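Local coordinates for protein DNA endonuclease I-CvuI (Chlorella vulgaris, PDB 5A77) that cuts DNA as a LAGLIDADG homing endonuclease, probably to spread its intron, and is captured here with magnesium and cleaved target DNA, at residues B[79-82]-B[86-89]; B[93-96]-B[101-104]; B[109-114]-B[128-133]. All coordinates share one frame; numbering follows the deposited sequence.

How the interactions relate
The three contacts come one after another along the chain. Interaction 1 joins the end of strand 76-82 to the start of helix 84-94, interaction 2 links the end of that helix to the start of helix 102-114, and interaction 3 pairs helix 102-114 with helix 121-135. Their centres lie about 13 Å apart for interactions 1 and 2, and about 15 Å for each of the other two pairs. Helix 102-114 ties them together: Leu109 and Ile112 pack on Gln88, and Leu109 also meets Leu95. The result is helices packed in succession, interactions 1 and 3 beside the antiparallel sheet of the LAGLIDADG fold, with Val82 at the strand end and Lys101 before helix 102-114 meeting DNA phosphates.

Interaction 1. Residues B[79-82]-B[86-89]; sequences FCVV and SLQT. With nucleotides of chain C.
Val81 meets the start of helix 84-94 chiefly at the helix backbone, through a single methyl. Its CG1 lies 3.8 Å from Leu87 CA and 3.9 Å from Ser86 O, while the nearest pairing with the Leu87 side chain, Val81 CG1 to Leu87 CB, is 4.1 Å. The torsion accounts for this: CG1 stands anti to the backbone N (chi1 -171°), which places it beside the carbonyl carbon, facing helix 84-94, whereas CG2 is turned beside the N. Leu87 answers from the helix side, with its branch end passing the strand backbone: CD2 is 4.1 Å from Val81 O. Beyond this contact Leu87 continues onto Val43 and Leu45 of strand 39-50 and onto Val108 of helix 102-114. The alternation of the strand sends the next residue the other way. Val82 points its CB away from the helix, and its CG1 comes within 3.4 Å of OP2 of nucleotide DA4 of chain C. A tight strand-to-helix connection thus has a hydrocarbon core on one side and DNA backbone on the other. Between Val81 and Leu87 the side-chain contact is apolar, consistent with shape complementarity contributing to the join, and Val82 meets the phosphate by packing, without charge.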
loop_
_atom_site.group_PDB
_atom_site.type_symbol
_atom_site.label_atom_id
_atom_site.label_comp_id
_atom_site.label_asym_id
_atom_site.label_seq_id
_atom_site.Cartn_x
_atom_site.Cartn_y
_atom_site.Cartn_z
ATOM N N PHE B 79 5.429 2.122 11.744
ATOM C CA PHE B 79 6.762 1.556 11.899
ATOM C C PHE B 79 7.763 2.537 11.290
ATOM O O PHE B 79 7.608 2.943 10.146
ATOM C CB PHE B 79 6.883 0.190 11.223
ATOM C CG PHE B 79 8.306 -0.193 10.903
ATOM C CD1 PHE B 79 9.074 -0.877 11.829
ATOM C CD2 PHE B 79 8.887 0.160 9.682
ATOM C CE1 PHE B 79 10.387 -1.220 11.544
ATOM C CE2 PHE B 79 10.195 -0.179 9.392
ATOM C CZ PHE B 79 10.944 -0.879 10.325
ATOM N N CYS B 80 8.804 2.912 12.018
ATOM C CA CYS B 80 9.687 3.933 11.457
ATOM C C CYS B 80 11.183 3.683 11.621
ATOM O O CYS B 80 11.656 3.336 12.705
ATOM C CB CYS B 80 9.353 5.295 12.055
ATOM S SG CYS B 80 10.384 6.573 11.362
ATOM N N VAL B 81 11.917 3.863 10.526
ATOM C CA VAL B 81 13.370 3.819 10.566
ATOM C C VAL B 81 13.918 5.219 10.353
ATOM O O VAL B 81 13.807 5.770 9.252
ATOM C CB VAL B 81 13.954 2.869 9.499
ATOM C CG1 VAL B 81 15.450 2.679 9.713
ATOM C CG2 VAL B 81 13.263 1.537 9.551
ATOM N N VAL B 82 14.490 5.798 11.405
ATOM C CA VAL B 82 15.107 7.122 11.319
ATOM C C VAL B 82 16.624 7.015 11.291
ATOM O O VAL B 82 17.203 6.136 11.936
ATOM C CB VAL B 82 14.713 8.023 12.513
ATOM C CG1 VAL B 82 15.095 9.486 12.258
ATOM C CG2 VAL B 82 13.239 7.898 12.814
ATOM N N SER B 86 21.178 3.482 9.859
ATOM C CA SER B 86 20.272 2.333 9.833
ATOM C C SER B 86 19.275 2.409 8.674
ATOM O O SER B 86 18.770 1.375 8.221
ATOM C CB SER B 86 19.511 2.206 11.153
ATOM O OG SER B 86 19.087 3.469 11.626
ATOM N N LEU B 87 18.980 3.622 8.203
ATOM C CA LEU B 87 18.007 3.789 7.122
ATOM C C LEU B 87 18.687 3.520 5.793
ATOM O O LEU B 87 18.049 3.075 4.841
ATOM C CB LEU B 87 17.371 5.182 7.142
ATOM C CG LEU B 87 16.570 5.554 5.889
ATOM C CD1 LEU B 87 15.439 4.554 5.633
ATOM C CD2 LEU B 87 16.022 6.960 5.956
ATOM N N GLN B 88 19.987 3.778 5.734
ATOM C CA GLN B 88 20.782 3.414 4.571
ATOM C C GLN B 88 20.624 1.935 4.373
ATOM O O GLN B 88 20.121 1.489 3.364
ATOM C CB GLN B 88 22.268 3.788 4.738
ATOM C CG GLN B 88 23.105 3.527 3.484
ATOM C CD GLN B 88 24.602 3.709 3.704
ATOM O OE1 GLN B 88 25.033 4.294 4.704
ATOM N NE2 GLN B 88 25.400 3.218 2.762
ATOM N N THR B 89 20.988 1.175 5.389
ATOM C CA THR B 89 20.920 -0.281 5.324
ATOM C C THR B 89 19.556 -0.832 4.902
ATOM O O THR B 89 19.476 -1.865 4.247
ATOM C CB THR B 89 21.327 -0.866 6.676
ATOM O OG1 THR B 89 22.692 -0.508 6.915
ATOM C CG2 THR B 89 21.210 -2.378 6.690
ATOM P P DA C 4 19.137 10.210 13.588
ATOM O OP1 DA C 4 20.318 9.711 12.854
ATOM O OP2 DA C 4 18.085 11.018 12.923
ATOM O "O5'" DA C 4 18.459 8.920 14.264
ATOM C "C5'" DA C 4 19.222 8.119 15.187
ATOM C "C4'" DA C 4 18.416 7.797 16.429
ATOM O "O4'" DA C 4 18.171 9.014 17.168
ATOM C "C3'" DA C 4 17.039 7.178 16.167
ATOM O "O3'" DA C 4 16.893 5.992 16.926
ATOM C "C2'" DA C 4 16.054 8.259 16.621
ATOM C "C1'" DA C 4 16.855 8.995 17.673
ATOM N N9 DA C 4 16.440 10.381 17.853
ATOM C C8 DA C 4 16.557 11.384 16.939
ATOM N N7 DA C 4 16.124 12.542 17.363
ATOM C C5 DA C 4 15.713 12.296 18.655
ATOM C C6 DA C 4 15.169 13.133 19.650
ATOM N N6 DA C 4 14.923 14.434 19.463
ATOM N N1 DA C 4 14.866 12.576 20.840
ATOM C C2 DA C 4 15.108 11.265 21.025
ATOM N N3 DA C 4 15.628 10.376 20.167
ATOM C C4 DA C 4 15.906 10.966 18.982
#

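Interaction 2. Residues B[93-96]-B[101-104]. With nucleotides of chain F.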
loop_
_atom_site.group_PDB
_atom_site.type_symbol
_atom_site.label_atom_id
_atom_site.label_comp_id
_atom_site.label_asym_id
_atom_site.label_seq_id
_atom_site.Cartn_x
_atom_site.Cartn_y
_atom_site.Cartn_z
ATOM N N LYS B 93 18.227 -2.711 0.662
ATOM C CA LYS B 93 17.460 -3.954 0.680
ATOM C C LYS B 93 16.303 -3.827 -0.280
ATOM O O LYS B 93 16.060 -4.716 -1.088
ATOM C CB LYS B 93 16.956 -4.279 2.084
ATOM C CG LYS B 93 17.940 -5.066 2.914
ATOM C CD LYS B 93 17.633 -4.923 4.378
ATOM C CE LYS B 93 18.734 -5.516 5.220
ATOM N NZ LYS B 93 18.601 -5.085 6.643
ATOM N N LEU B 94 15.611 -2.694 -0.203
ATOM C CA LEU B 94 14.390 -2.460 -0.970
ATOM C C LEU B 94 14.652 -1.948 -2.381
ATOM O O LEU B 94 13.950 -2.317 -3.321
ATOM C CB LEU B 94 13.498 -1.471 -0.220
ATOM C CG LEU B 94 13.120 -2.009 1.162
ATOM C CD1 LEU B 94 12.252 -1.040 1.960
ATOM C CD2 LEU B 94 12.421 -3.342 0.988
ATOM N N LEU B 95 15.671 -1.100 -2.505
ATOM C CA LEU B 95 16.051 -0.415 -3.747
ATOM C C LEU B 95 15.867 -1.212 -5.042
ATOM O O LEU B 95 15.262 -0.703 -5.985
ATOM C CB LEU B 95 17.506 0.034 -3.631
ATOM C CG LEU B 95 17.953 1.362 -4.210
ATOM C CD1 LEU B 95 16.916 2.433 -3.950
ATOM C CD2 LEU B 95 19.280 1.717 -3.552
ATOM N N PRO B 96 16.364 -2.466 -5.097
ATOM C CA PRO B 96 16.143 -3.229 -6.333
ATOM C C PRO B 96 14.665 -3.513 -6.649
ATOM O O PRO B 96 14.352 -3.881 -7.788
ATOM C CB PRO B 96 16.881 -4.547 -6.068
ATOM C CG PRO B 96 17.866 -4.231 -4.994
ATOM C CD PRO B 96 17.176 -3.232 -4.130
ATOM N N LYS B 101 8.661 4.461 -5.469
ATOM C CA LYS B 101 9.330 5.398 -4.581
ATOM C C LYS B 101 10.855 5.308 -4.642
ATOM O O LYS B 101 11.543 5.765 -3.731
ATOM C CB LYS B 101 8.825 5.179 -3.152
ATOM C CG LYS B 101 7.311 5.347 -3.029
ATOM C CD LYS B 101 6.856 5.368 -1.587
ATOM C CE LYS B 101 5.715 6.364 -1.367
ATOM N NZ LYS B 101 4.487 6.040 -2.114
ATOM N N ARG B 102 11.379 4.733 -5.722
ATOM C CA ARG B 102 12.819 4.551 -5.843
ATOM C C ARG B 102 13.561 5.890 -5.959
ATOM O O ARG B 102 14.707 6.005 -5.526
ATOM C CB ARG B 102 13.160 3.663 -7.041
ATOM C CG ARG B 102 14.607 3.171 -7.019
ATOM C CD ARG B 102 15.024 2.508 -8.317
ATOM N NE ARG B 102 14.170 1.380 -8.678
ATOM C CZ ARG B 102 14.342 0.644 -9.773
ATOM N NH1 ARG B 102 15.336 0.929 -10.607
ATOM N NH2 ARG B 102 13.520 -0.367 -10.039
ATOM N N ALA B 103 12.908 6.901 -6.529
ATOM C CA ALA B 103 13.498 8.239 -6.602
ATOM C C ALA B 103 13.755 8.807 -5.196
ATOM O O ALA B 103 14.861 9.278 -4.899
ATOM C CB ALA B 103 12.613 9.166 -7.395
ATOM N N GLN B 104 12.738 8.746 -4.336
ATOM C CA GLN B 104 12.880 9.201 -2.958
ATOM C C GLN B 104 13.992 8.424 -2.268
ATOM O O GLN B 104 14.787 8.994 -1.527
ATOM C CB GLN B 104 11.572 9.046 -2.187
ATOM C CG GLN B 104 10.427 9.895 -2.700
ATOM C CD GLN B 104 9.435 9.087 -3.509
ATOM O OE1 GLN B 104 9.643 8.806 -4.699
ATOM N NE2 GLN B 104 8.356 8.683 -2.859
ATOM O OP3 DG F 1 1.437 7.947 -0.547
ATOM P P DG F 1 1.489 6.647 0.173
ATOM O OP1 DG F 1 0.123 6.070 0.123
ATOM O OP2 DG F 1 2.622 5.870 -0.382
ATOM O "O5'" DG F 1 1.870 6.913 1.703
ATOM C "C5'" DG F 1 0.853 7.267 2.663
ATOM C "C4'" DG F 1 0.833 8.769 2.841
ATOM O "O4'" DG F 1 0.021 9.156 3.980
ATOM C "C3'" DG F 1 2.196 9.394 3.067
ATOM O "O3'" DG F 1 2.273 10.500 2.249
ATOM C "C2'" DG F 1 2.166 9.793 4.550
ATOM C "C1'" DG F 1 0.708 10.154 4.705
ATOM N N9 DG F 1 0.191 10.139 6.066
ATOM C C8 DG F 1 0.233 9.097 6.966
ATOM N N7 DG F 1 -0.386 9.359 8.087
ATOM C C5 DG F 1 -0.889 10.642 7.905
ATOM C C6 DG F 1 -1.647 11.457 8.771
ATOM O O6 DG F 1 -2.034 11.207 9.910
ATOM N N1 DG F 1 -1.946 12.685 8.197
ATOM C C2 DG F 1 -1.567 13.076 6.947
ATOM N N2 DG F 1 -1.960 14.299 6.562
ATOM N N3 DG F 1 -0.855 12.323 6.121
ATOM C C4 DG F 1 -0.551 11.127 6.666
#
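The guanidinium of Arg102, the flat group here, has the carbonyl oxygens of Leu95 and Pro96 set obliquely to its plane. Leu95 O is 3.6 Å from Arg102 NE, and Pro96 O stays 4.3 Å from Arg102 NH2. Neither carbonyl takes a bond from it; NE is instead hydrogen-bonded to Leu98 O in the connection between the two segments. The bend at chi3 (-57°) helps bring NE to Leu98 O. Lower on the same side chain the contact is apolar: Arg102 CG lies 3.9 Å from Leu95 CD1, the two side chains crossing at about a right angle. Lys101, at the N-cap position, leads off to the DNA. Its chain bends at its last two torsions (chi4 63°), and NZ gives a hydrogen bond of 2.6 Å to OP2 of DG1 of chain F, a 5'-terminal nucleotide bearing its own phosphate, consistent with a cleaved strand. Within the fold, this is the corner where helix 84-94 hands over to helix 102-114: Leu95 also packs on Ala105, Lys106 and Leu109 of the second helix, while Lys101 N makes a weak hydrogen bond to Asp20 OD1 of helix 6-22, which carries the LAGLIDADG motif.

Interaction 3. Residues B[109-114]-B[128-133]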
loop_
_atom_site.group_PDB
_atom_site.type_symbol
_atom_site.label_atom_id
_atom_site.label_comp_id
_atom_site.label_asym_id
_atom_site.label_seq_id
_atom_site.Cartn_x
_atom_site.Cartn_y
_atom_site.Cartn_z
ATOM N N LEU B 109 19.451 8.430 -0.145
ATOM C CA LEU B 109 20.790 7.855 -0.053
ATOM C C LEU B 109 21.890 8.871 -0.409
ATOM O O LEU B 109 23.000 8.785 0.126
ATOM C CB LEU B 109 20.915 6.621 -0.940
ATOM C CG LEU B 109 20.155 5.409 -0.403
ATOM C CD1 LEU B 109 20.313 4.206 -1.306
ATOM C CD2 LEU B 109 20.607 5.083 1.023
ATOM N N GLN B 110 21.600 9.822 -1.301
ATOM C CA GLN B 110 22.555 10.892 -1.580
ATOM C C GLN B 110 22.663 11.816 -0.370
ATOM O O GLN B 110 23.740 12.371 -0.093
ATOM C CB GLN B 110 22.167 11.700 -2.832
ATOM C CG GLN B 110 22.567 11.057 -4.162
ATOM C CD GLN B 110 23.999 10.569 -4.160
ATOM O OE1 GLN B 110 24.894 11.269 -3.704
ATOM N NE2 GLN B 110 24.223 9.361 -4.656
ATOM N N ILE B 111 21.552 11.983 0.352
ATOM C CA ILE B 111 21.579 12.782 1.582
ATOM C C ILE B 111 22.344 12.101 2.713
ATOM O O ILE B 111 23.064 12.751 3.465
ATOM C CB ILE B 111 20.172 13.097 2.106
ATOM C CG1 ILE B 111 19.351 13.841 1.056
ATOM C CG2 ILE B 111 20.257 13.904 3.404
ATOM C CD1 ILE B 111 18.029 14.359 1.598
ATOM N N ILE B 112 22.171 10.791 2.856
ATOM C CA ILE B 112 22.837 10.078 3.936
ATOM C C ILE B 112 24.346 10.158 3.711
ATOM O O ILE B 112 25.133 10.120 4.665
ATOM C CB ILE B 112 22.362 8.613 4.037
ATOM C CG1 ILE B 112 20.951 8.551 4.637
ATOM C CG2 ILE B 112 23.302 7.785 4.910
ATOM C CD1 ILE B 112 20.266 7.187 4.482
ATOM N N LYS B 113 24.738 10.318 2.450
ATOM C CA LYS B 113 26.150 10.446 2.099
ATOM C C LYS B 113 26.836 11.622 2.803
ATOM O O LYS B 113 27.987 11.505 3.222
ATOM C CB LYS B 113 26.307 10.579 0.585
ATOM C CG LYS B 113 27.198 9.511 -0.020
ATOM C CD LYS B 113 26.996 9.410 -1.522
ATOM C CE LYS B 113 25.984 8.313 -1.849
ATOM N NZ LYS B 113 26.196 7.690 -3.194
ATOM N N LYS B 114 26.111 12.726 2.964
ATOM C CA LYS B 114 26.672 13.949 3.520
ATOM C C LYS B 114 26.358 14.234 5.000
ATOM O O LYS B 114 26.945 15.148 5.584
ATOM C CB LYS B 114 26.212 15.136 2.685
ATOM C CG LYS B 114 25.776 14.751 1.296
ATOM C CD LYS B 114 25.591 15.956 0.417
ATOM C CE LYS B 114 26.158 15.652 -0.945
ATOM N NZ LYS B 114 26.369 16.890 -1.723
ATOM N N ALA B 128 20.123 20.271 2.718
ATOM C CA ALA B 128 18.795 20.879 2.796
ATOM C C ALA B 128 18.151 21.005 1.410
ATOM O O ALA B 128 16.953 20.757 1.242
ATOM C CB ALA B 128 18.871 22.239 3.465
ATOM N N LEU B 129 18.945 21.384 0.416
ATOM C CA LEU B 129 18.416 21.526 -0.940
ATOM C C LEU B 129 17.934 20.181 -1.531
ATOM O O LEU B 129 16.996 20.147 -2.318
ATOM C CB LEU B 129 19.464 22.172 -1.845
ATOM C CG LEU B 129 19.445 23.699 -1.749
ATOM C CD1 LEU B 129 20.767 24.334 -2.215
ATOM C CD2 LEU B 129 18.279 24.243 -2.558
ATOM N N LEU B 130 18.575 19.089 -1.131
ATOM C CA LEU B 130 18.157 17.751 -1.507
ATOM C C LEU B 130 16.900 17.353 -0.723
ATOM O O LEU B 130 16.103 16.529 -1.183
ATOM C CB LEU B 130 19.284 16.746 -1.254
ATOM C CG LEU B 130 20.461 16.700 -2.219
ATOM C CD1 LEU B 130 21.497 15.670 -1.785
ATOM C CD2 LEU B 130 19.956 16.385 -3.613
ATOM N N ALA B 131 16.723 17.937 0.461
ATOM C CA ALA B 131 15.515 17.687 1.235
ATOM C C ALA B 131 14.274 18.194 0.497
ATOM O O ALA B 131 13.230 17.544 0.517
ATOM C CB ALA B 131 15.606 18.322 2.603
ATOM N N ASP B 132 14.382 19.356 -0.141
ATOM C CA ASP B 132 13.249 19.917 -0.875
ATOM C C ASP B 132 12.930 19.134 -2.123
ATOM O O ASP B 132 11.775 19.102 -2.546
ATOM C CB ASP B 132 13.484 21.374 -1.271
ATOM C CG ASP B 132 13.870 22.245 -0.102
ATOM O OD1 ASP B 132 13.621 21.838 1.063
ATOM O OD2 ASP B 132 14.406 23.350 -0.365
ATOM N N LYS B 133 13.941 18.520 -2.726
ATOM C CA LYS B 133 13.692 17.740 -3.934
ATOM C C LYS B 133 12.945 16.450 -3.636
ATOM O O LYS B 133 12.080 16.045 -4.419
ATOM C CB LYS B 133 14.984 17.419 -4.668
ATOM C CG LYS B 133 15.153 18.248 -5.912
ATOM C CD LYS B 133 16.171 17.625 -6.831
ATOM C CE LYS B 133 16.241 18.355 -8.151
ATOM N NZ LYS B 133 16.943 17.512 -9.163
#
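Ile111 and Leu130 carry this contact, their side chains sliding past each other in opposite directions between two nearly antiparallel helices. The axes of helix segments 109-114 and 128-133 approach to 9.8 Å with a signed crossing angle of -164°, and the closest CA pair is Ile111 to Leu130 at 6.8 Å. In Ile111 the longer branch does the touching. CG1 is anti to the carbonyl carbon (chi1 -58°), and the nearly extended second torsion (chi2 -171°) carries CD1 onward toward the other helix. CG1 thereby reaches Leu130 CB at 3.7 Å, and CD1 ends 4.0 Å from Ala131 N, beside the backbone of the facing helix. CG2, anti to the backbone N, takes no close part. In Leu130, CG, likewise anti to the carbonyl carbon, directs CD1 toward the first helix, where Leu130 CD1 sits 4.0 Å from Ile111 CG1 and 4.2 Å from Gln110 CB. Only the first carbon of Gln110 is used; CB points to the partner helix, but the chain bends at its second torsion and leads its amide away. Beneath this pair, Ile111 also packs on Ala27, Val41 and Val43 of the sheet, and Ala131 on Ile29, so both helices share strand 23-31, and Ile111 also reaches strand 39-50. Outside the two segments, Glu126 OE1, earlier in helix 121-135, takes a salt bridge from Lys114 NZ. The chemistry at the centre is all carbon against carbon or backbone, implying that dispersion and the fit of two branched side chains join the helices there.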